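Local coordinates for hyaluronidase-phage associated (Streptococcus pyogenes, PDB 2WB3), which cleaves hyaluronan by a lyase reaction as part of a phage tail fibre, built on a triple-stranded beta-helix, at the interface of chains A and B. Residues are numbered along the deposited sequence; one frame, centred on the assembly and turned at random. Chains: chain A/B, Hyaluronidase-phage associated.

Contact 1: the interface of chains A and B. Residues chain A 25-29; chain B 11, 14-15.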
# COMPACT_ATOMS: atom_id res chain seq x y z
N ALA A 25 15.54 -0.99 -7.60
CA ALA A 25 16.87 -0.85 -8.20
C ALA A 25 18.03 -1.19 -7.21
O ALA A 25 19.19 -0.83 -7.48
CB ALA A 25 17.04 0.54 -8.77
N ASN A 26 17.72 -1.89 -6.12
CA ASN A 26 18.71 -2.25 -5.10
C ASN A 26 19.18 -3.67 -5.30
O ASN A 26 18.44 -4.63 -5.02
CB ASN A 26 18.07 -2.05 -3.71
CG ASN A 26 18.91 -2.61 -2.58
OD1 ASN A 26 20.15 -2.73 -2.68
ND2 ASN A 26 18.24 -3.01 -1.51
N GLU A 27 20.41 -3.85 -5.79
CA GLU A 27 20.86 -5.22 -6.06
C GLU A 27 21.16 -6.01 -4.78
O GLU A 27 21.36 -7.21 -4.86
CB GLU A 27 22.11 -5.22 -6.96
CG GLU A 27 23.35 -4.61 -6.30
CD GLU A 27 24.56 -4.83 -7.15
OE1 GLU A 27 25.31 -5.75 -6.81
OE2 GLU A 27 24.75 -4.15 -8.17
N GLY A 28 21.14 -5.37 -3.63
CA GLY A 28 21.49 -6.03 -2.37
C GLY A 28 20.31 -6.68 -1.62
O GLY A 28 20.50 -7.36 -0.63
N GLY A 29 19.08 -6.50 -2.09
CA GLY A 29 17.97 -7.09 -1.35
C GLY A 29 16.85 -7.45 -2.33
O GLY A 29 16.65 -6.79 -3.39
N PRO B 11 20.01 2.55 -4.17
CA PRO B 11 20.70 3.21 -3.06
C PRO B 11 22.20 3.44 -3.40
O PRO B 11 22.71 2.83 -4.36
CB PRO B 11 20.55 2.19 -1.93
CG PRO B 11 20.65 0.89 -2.63
CD PRO B 11 19.98 1.09 -3.97
N PRO B 14 24.38 -0.93 -1.93
CA PRO B 14 23.30 -1.96 -1.87
C PRO B 14 23.14 -2.37 -0.43
O PRO B 14 24.12 -2.32 0.34
CB PRO B 14 23.87 -3.14 -2.64
CG PRO B 14 24.87 -2.52 -3.62
CD PRO B 14 25.46 -1.32 -2.86
N ASN B 15 21.93 -2.77 -0.05
CA ASN B 15 21.68 -3.14 1.33
C ASN B 15 20.60 -4.20 1.22
O ASN B 15 20.21 -4.54 0.10
CB ASN B 15 21.22 -1.90 2.11
CG ASN B 15 20.02 -1.23 1.46
OD1 ASN B 15 18.94 -1.76 1.48
ND2 ASN B 15 20.21 -0.04 0.90
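B:Pro11 and B:Pro14 form the apolar centre, and the loop of A:Asn26 to A:Gly28 lies against both rings. CD of B:Pro11 meets CB of A:Asn26 at 3.7 Å, the ring and the asparagine side chain crossing at about a right angle. B:Pro14, with 48 Å² hidden by chain A, lies alongside A:Glu27 with both side chains pointing the same way; its CG is 3.7 Å from CG of the glutamate. CB of the same proline also reaches CA of A:Gly28, at 3.8 Å.

Outward of the rings, the amide of A:Asn26 spans the seam towards the backbone of B:Asn15. Its CG stands anti to the backbone N (chi1 170°), which carries the amide past the prolines to that backbone. OD1 accepts the N-H of B:Asn15 at 3.2 Å and, from the opposite face of its plane, the N-H of A:Gly28 at 3.0 Å. ND2 donates to the carbonyl O of B:Asn15 at 3.0 Å, although the modelled position of that oxygen is doubtful, as it clashes with the carbonyl O of A:Gly28. The two N-H groups on opposite faces of OD1 probably limit rotation of the amide, with the ND2 bond as weaker evidence. The site joins a loop of one chain to the proline-bearing loop of its neighbour, and probably helps to keep the chains of the intertwined fibre in register.

Contact 2: the interface of chains A and B. Residues chain A 81-84; chain B 62-65.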
# COMPACT_ATOMS: atom_id res chain seq x y z
N GLN A 81 18.78 -17.62 -12.05
CA GLN A 81 17.97 -18.82 -12.04
C GLN A 81 16.50 -18.44 -12.11
O GLN A 81 16.12 -17.33 -11.81
CB GLN A 81 18.26 -19.54 -10.72
CG GLN A 81 19.63 -20.16 -10.70
CD GLN A 81 20.15 -20.36 -9.30
OE1 GLN A 81 20.12 -19.46 -8.45
NE2 GLN A 81 20.58 -21.54 -9.03
N GLY A 82 15.65 -19.37 -12.53
CA GLY A 82 14.23 -19.07 -12.61
C GLY A 82 13.59 -19.21 -11.26
O GLY A 82 13.26 -18.24 -10.62
N ILE A 83 13.41 -20.44 -10.84
CA ILE A 83 12.87 -20.70 -9.51
C ILE A 83 13.84 -21.50 -8.67
O ILE A 83 14.33 -22.52 -9.11
CB ILE A 83 11.58 -21.50 -9.62
CG1 ILE A 83 10.51 -20.66 -10.32
CG2 ILE A 83 11.09 -21.93 -8.23
CD1 ILE A 83 9.18 -21.41 -10.48
N TYR A 84 14.09 -21.03 -7.46
CA TYR A 84 14.98 -21.68 -6.55
C TYR A 84 14.14 -22.06 -5.35
O TYR A 84 13.58 -21.22 -4.69
CB TYR A 84 16.03 -20.66 -6.12
CG TYR A 84 17.01 -21.14 -5.11
CD1 TYR A 84 18.25 -21.66 -5.50
CD2 TYR A 84 16.74 -21.04 -3.76
CE1 TYR A 84 19.20 -22.10 -4.53
CE2 TYR A 84 17.65 -21.50 -2.78
CZ TYR A 84 18.86 -22.02 -3.18
OH TYR A 84 19.74 -22.43 -2.21
N ALA B 62 17.84 -15.25 -8.41
CA ALA B 62 16.71 -16.00 -8.94
C ALA B 62 15.53 -15.04 -9.14
O ALA B 62 15.50 -14.00 -8.54
CB ALA B 62 16.31 -17.18 -7.95
N ALA B 63 14.59 -15.34 -10.04
CA ALA B 63 13.37 -14.55 -10.06
C ALA B 63 12.53 -14.89 -8.84
O ALA B 63 11.93 -14.03 -8.27
CB ALA B 63 12.58 -14.87 -11.35
N LEU B 64 12.42 -16.17 -8.50
CA LEU B 64 11.59 -16.55 -7.34
C LEU B 64 12.40 -17.45 -6.42
O LEU B 64 12.93 -18.47 -6.87
CB LEU B 64 10.36 -17.31 -7.82
CG LEU B 64 9.55 -17.96 -6.66
CD1 LEU B 64 8.96 -16.90 -5.73
CD2 LEU B 64 8.43 -18.76 -7.30
N SER B 65 12.49 -17.09 -5.14
CA SER B 65 13.25 -17.91 -4.22
C SER B 65 12.26 -18.35 -3.11
O SER B 65 11.56 -17.52 -2.54
CB SER B 65 14.43 -17.09 -3.61
OG SER B 65 14.99 -17.92 -2.57
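A:Ile83 and B:Leu64 are brought alongside by their first torsions: CG1 of the isoleucine is anti to its carbonyl carbon (chi1 -66°), and CG of the leucine is anti to its backbone N (170°). The branches point the same way, with CG1 of A:Ile83 at 4.1 Å from CD2 of B:Leu64, a loose apolar contact. They belong to the triple-stranded beta-helix of this phage tail fibre, where strand 83-86 of chain A runs parallel to strand 64-69 of chain B.

Parallel bridges pair A:Gln81 with B:Ala62, A:Ile83 with B:Leu64 and A:Tyr84 with B:Ser65. The carbonyl O of A:Gln81 accepts from N of B:Ala63 at 3.1 Å, with the donor tilted from the carbonyl plane. At A:Gly82 the carbonyl O receives N of B:Leu64, also at 3.1 Å, nearly along the C=O axis. Donation then reverses: N of A:Tyr84 gives its hydrogen to O of B:Leu64 at 2.9 Å, with 171° at the hydrogen. B:Leu64 thus both donates to and accepts from chain A, which would help to set the strand register.

On the other flank, CB of A:Tyr84 meets CB of B:Ala62 at 3.9 Å. The tyrosine ring presents CD2 to the hydroxyl OG of B:Ser65, 3.8 Å away, within van der Waals range.

Contact 3: the interface of chains A and B. Residues chain A 99-101; chain B 86-87, 90-91, 95.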
# COMPACT_ATOMS: atom_id res chain seq x y z
N ARG A 99 -1.10 -30.83 -9.71
CA ARG A 99 -2.36 -31.56 -9.77
C ARG A 99 -3.25 -30.96 -10.82
O ARG A 99 -3.15 -29.79 -11.11
CB ARG A 99 -3.06 -31.42 -8.43
CG ARG A 99 -2.15 -31.77 -7.28
CD ARG A 99 -2.86 -31.64 -5.98
NE ARG A 99 -3.34 -32.94 -5.56
CZ ARG A 99 -4.44 -33.14 -4.85
NH1 ARG A 99 -5.18 -32.12 -4.47
NH2 ARG A 99 -4.81 -34.36 -4.50
N ASN A 100 -4.17 -31.75 -11.37
CA ASN A 100 -5.16 -31.21 -12.32
C ASN A 100 -6.50 -31.81 -11.93
O ASN A 100 -6.58 -33.01 -11.79
CB ASN A 100 -4.80 -31.62 -13.73
CG ASN A 100 -5.39 -30.69 -14.80
OD1 ASN A 100 -6.26 -29.87 -14.56
ND2 ASN A 100 -4.88 -30.82 -16.00
N LYS A 101 -7.50 -30.97 -11.71
CA LYS A 101 -8.76 -31.36 -11.03
C LYS A 101 -8.57 -32.09 -9.68
O LYS A 101 -9.26 -33.09 -9.43
CB LYS A 101 -9.65 -32.21 -11.94
CG LYS A 101 -10.04 -31.49 -13.20
CD LYS A 101 -11.42 -31.93 -13.72
CE LYS A 101 -11.26 -33.05 -14.75
NZ LYS A 101 -10.07 -32.80 -15.68
N ASN B 86 -2.48 -26.45 -8.89
CA ASN B 86 -3.66 -27.22 -9.17
C ASN B 86 -4.53 -26.49 -10.19
O ASN B 86 -4.28 -25.34 -10.51
CB ASN B 86 -4.46 -27.35 -7.89
CG ASN B 86 -5.63 -28.31 -8.00
OD1 ASN B 86 -5.63 -29.29 -8.75
ND2 ASN B 86 -6.64 -28.04 -7.22
N SER B 87 -5.50 -27.20 -10.74
CA SER B 87 -6.56 -26.55 -11.46
C SER B 87 -7.83 -27.17 -10.95
O SER B 87 -8.15 -28.27 -11.32
CB SER B 87 -6.42 -26.81 -12.94
OG SER B 87 -7.53 -26.25 -13.64
N GLY B 90 -9.92 -27.82 -13.93
CA GLY B 90 -9.24 -28.57 -14.99
C GLY B 90 -8.76 -27.65 -16.14
O GLY B 90 -9.55 -26.84 -16.67
N THR B 91 -7.50 -27.79 -16.52
CA THR B 91 -6.95 -26.97 -17.59
C THR B 91 -6.38 -27.82 -18.71
O THR B 91 -5.87 -28.94 -18.49
CB THR B 91 -5.87 -25.98 -17.05
OG1 THR B 91 -5.49 -25.07 -18.12
CG2 THR B 91 -4.66 -26.74 -16.54
N MET B 95 1.19 -27.38 -17.16
CA MET B 95 1.23 -26.97 -15.75
C MET B 95 2.55 -26.21 -15.40
O MET B 95 2.56 -25.29 -14.57
CB MET B 95 1.04 -28.20 -14.87
CG MET B 95 -0.20 -29.06 -15.22
SD MET B 95 -1.72 -28.10 -15.20
CE MET B 95 -1.87 -27.79 -13.48
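Hydrogen bonds across the contact begin with A:Asn100 and B:Thr91, where one side-chain amide pairs with both backbone polar groups of a single residue. The carbonyl OD1 of the asparagine takes the N-H of B:Thr91 at 3.1 Å, with the donor in the carbonyl plane on a lone pair. ND2 returns a bond to the carbonyl O of B:Thr91 at 3.3 Å, longer but almost straight at 178°; here too the donor lies on a lone pair, and the acceptor lies in the asparagine's amide plane. This nearly flat, two-pronged arrangement resists rotation of the amide. With CG of A:Asn100 anti to the backbone N (chi1 -157°), the amide extends to the backbone of B:Thr91. A third bond is between backbones: N of A:Lys101, just past strand 96-100, donates to O of B:Ser87 at 2.8 Å, although 132° at the hydrogen shows it is bent.

The van der Waals contacts flank this polar group. A:Lys101 brings CG to 3.5 Å from CA of B:Gly90, packing aliphatic carbon against the glycine backbone. CB of A:Arg99 lies 3.4 Å from the amide oxygen OD1 of B:Asn86, so the arginine touches through the base of its chain. B:Met95, bent at chi2 and chi3, turns its terminal methyl towards the arginine's backbone, where CE lies 3.4 Å from O of A:Arg99.

The centres of contacts 1 and 2 are about 17 Å apart and those of contacts 2 and 3 about 23 Å, so the A-B seam runs over about 37 Å between the centres of contacts 1 and 3. No residue of a given chain recurs, but strand 83-86 serves twice: chain A uses its start in contact 2, and chain B uses its end, B:Asn86, in contact 3. If the same pairing repeats round a three-chain fibre, strand 83-86 of each chain would probably face one neighbour through its start and the other through its end. In each contact, chain A supplies residues later in sequence than chain B, consistent with intertwined chains and an interface that is not an exact two-fold.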